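Local coordinates for protein carbohydrate binding module (Ruminococcus flavefaciens, PDB 4V1K) that probably binds plant cell-wall polysaccharide as a non-catalytic module of the cellulosomal family 9 glycoside hydrolase Cel9A, at residues A50-K56 with S82-G88. Residues are numbered along the deposited sequence.
Sequences ANKNIGK and SISGNSG
At one end of this beta-sandwich, the fold of many carbohydrate-binding modules, two connections pass side by side between the sheets in opposite directions: loop 50-54 links strand 41-49 to strand 55-64, while strand 73-83 leads through turn 84-86 into strand 87-93. Ser-82 is the non-hydrogen-bonded antiparallel partner of Lys-56, CA to CA 4.1 Å. Their side chains share a face, Lys-56 CG lying 3.8 Å from Ser-82 CB, and a water joins Ser-82 OG (2.9 Å) to Lys-56 NZ (3.1 Å). Ile-83 forms the hydrogen-bonded pair with Gly-55: Ile-83 N to Gly-55 O 2.8 Å, Gly-55 N to Ile-83 O 2.9 Å. The positive phi of Gly-55 (76°) favours glycine. The buried side chains of Ile-83 and Ile-54, both mt, approach to 3.9 Å between CB atoms and pack on Ile-48 of strand 41-49. Regular pairing ends at Ile-83; after Ser-84 (-79/-28), Gly-85, extended at -109/-157, accepts a further bond, Ile-54 N to Gly-85 O, 3.0 Å. Asn-86, near -85/-1, turns the chain into the next strand. Its backbone O takes Ala-50 N at 2.9 Å, while its side chain (chi1 m, chi2 -160°) lies over loop 50-54, ND2 3.3 Å from Lys-52 C and 2.9 Å from Asn-53 OD1; a water donates to both Asn-86 OD1 (2.6 Å) and Asn-51 O (3.1 Å). Beyond, Ile-54 CD1 lies 3.9 Å from Ser-87 N.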
loop_
_atom_site.group_PDB
_atom_site.type_symbol
_atom_site.label_atom_id
_atom_site.label_comp_id
_atom_site.label_asym_id
_atom_site.label_seq_id
_atom_site.Cartn_x
_atom_site.Cartn_y
_atom_site.Cartn_z
ATOM N N ALA A 50 5.649 12.510 -9.591
ATOM C CA ALA A 50 6.842 12.349 -10.395
ATOM C C ALA A 50 7.127 13.668 -11.107
ATOM O O ALA A 50 6.342 14.636 -11.004
ATOM C CB ALA A 50 6.637 11.218 -11.395
ATOM N N ASN A 51 8.253 13.716 -11.808
ATOM C CA ASN A 51 8.642 14.894 -12.561
ATOM C C ASN A 51 8.158 14.877 -14.017
ATOM O O ASN A 51 8.476 15.773 -14.801
ATOM C CB ASN A 51 10.164 15.046 -12.480
ATOM C CG ASN A 51 10.615 15.505 -11.107
ATOM O OD1 ASN A 51 9.883 16.205 -10.413
ATOM N ND2 ASN A 51 11.807 15.105 -10.704
ATOM N N LYS A 52 7.396 13.848 -14.373
ATOM C CA LYS A 52 6.852 13.697 -15.713
ATOM C C LYS A 52 5.581 12.876 -15.586
ATOM O O LYS A 52 5.256 12.393 -14.490
ATOM C CB LYS A 52 7.873 12.998 -16.607
ATOM C CG LYS A 52 8.297 11.636 -16.100
ATOM C CD LYS A 52 9.440 11.042 -16.919
ATOM C CE LYS A 52 8.921 10.419 -18.203
ATOM N NZ LYS A 52 9.927 9.522 -18.834
ATOM N N ASN A 53 4.849 12.730 -16.677
ATOM C CA ASN A 53 3.599 11.949 -16.639
ATOM C C ASN A 53 3.890 10.503 -16.225
ATOM O O ASN A 53 4.817 9.870 -16.725
ATOM C CB ASN A 53 2.856 12.009 -17.982
ATOM C CG ASN A 53 2.326 13.411 -18.283
ATOM O OD1 ASN A 53 2.189 14.248 -17.380
ATOM N ND2 ASN A 53 2.023 13.672 -19.545
ATOM N N ILE A 54 3.086 9.981 -15.312
ATOM C CA ILE A 54 3.374 8.701 -14.695
ATOM C C ILE A 54 3.051 7.507 -15.576
ATOM O O ILE A 54 3.845 6.581 -15.652
ATOM C CB ILE A 54 2.655 8.603 -13.328
ATOM C CG1 ILE A 54 3.368 9.538 -12.345
ATOM C CG2 ILE A 54 2.643 7.168 -12.799
ATOM C CD1 ILE A 54 2.601 9.841 -11.100
ATOM N N GLY A 55 1.893 7.522 -16.225
ATOM C CA GLY A 55 1.449 6.382 -17.012
ATOM C C GLY A 55 0.932 5.235 -16.172
ATOM O O GLY A 55 0.316 5.462 -15.129
ATOM N N LYS A 56 1.143 4.007 -16.653
ATOM C CA LYS A 56 0.585 2.831 -15.999
ATOM C C LYS A 56 1.439 2.279 -14.861
ATOM O O LYS A 56 2.670 2.132 -14.976
ATOM C CB LYS A 56 0.306 1.710 -16.998
ATOM C CG LYS A 56 -1.116 1.788 -17.530
ATOM C CD LYS A 56 -1.485 0.584 -18.382
ATOM C CE LYS A 56 -0.931 0.668 -19.777
ATOM N NZ LYS A 56 -1.558 1.750 -20.587
ATOM N N SER A 82 -3.823 3.736 -14.663
ATOM C CA SER A 82 -3.096 4.680 -15.507
ATOM C C SER A 82 -3.286 6.076 -14.911
ATOM O O SER A 82 -4.410 6.482 -14.625
ATOM C CB SER A 82 -3.615 4.653 -16.942
ATOM O OG SER A 82 -2.797 5.454 -17.791
ATOM N N ILE A 83 -2.177 6.783 -14.736
ATOM C CA ILE A 83 -2.150 8.137 -14.197
ATOM C C ILE A 83 -1.688 9.079 -15.309
ATOM O O ILE A 83 -0.561 8.997 -15.788
ATOM C CB ILE A 83 -1.224 8.237 -12.956
ATOM C CG1 ILE A 83 -1.766 7.350 -11.830
ATOM C CG2 ILE A 83 -1.089 9.689 -12.499
ATOM C CD1 ILE A 83 -0.830 7.170 -10.646
ATOM N N SER A 84 -2.571 9.982 -15.727
ATOM C CA SER A 84 -2.285 10.750 -16.936
ATOM C C SER A 84 -1.300 11.912 -16.713
ATOM O O SER A 84 -0.571 12.291 -17.647
ATOM C CB SER A 84 -3.573 11.203 -17.647
ATOM O OG SER A 84 -4.391 11.897 -16.770
ATOM N N GLY A 85 -1.269 12.463 -15.504
ATOM C CA GLY A 85 -0.379 13.598 -15.197
ATOM C C GLY A 85 0.769 13.229 -14.282
ATOM O O GLY A 85 1.143 12.045 -14.202
ATOM N N ASN A 86 1.314 14.236 -13.598
ATOM C CA ASN A 86 2.527 14.087 -12.758
ATOM C C ASN A 86 2.205 13.590 -11.320
ATOM O O ASN A 86 3.098 13.418 -10.511
ATOM C CB ASN A 86 3.296 15.448 -12.637
ATOM C CG ASN A 86 3.992 15.902 -13.922
ATOM O OD1 ASN A 86 4.920 16.729 -13.865
ATOM N ND2 ASN A 86 3.541 15.434 -15.070
ATOM N N SER A 87 0.937 13.389 -10.995
ATOM C CA SER A 87 0.559 12.900 -9.681
ATOM C C SER A 87 -0.766 12.154 -9.747
ATOM O O SER A 87 -1.640 12.465 -10.583
ATOM C CB SER A 87 0.477 14.042 -8.652
ATOM O OG SER A 87 -0.573 14.939 -8.930
ATOM N N GLY A 88 -0.899 11.146 -8.902
ATOM C CA GLY A 88 -2.157 10.424 -8.827
ATOM C C GLY A 88 -2.207 9.500 -7.623
ATOM O O GLY A 88 -1.331 9.548 -6.747
HETATM O O HOH W 1 6.470 17.964 -15.610
HETATM O O HOH W 2 -0.802 4.616 -19.692
#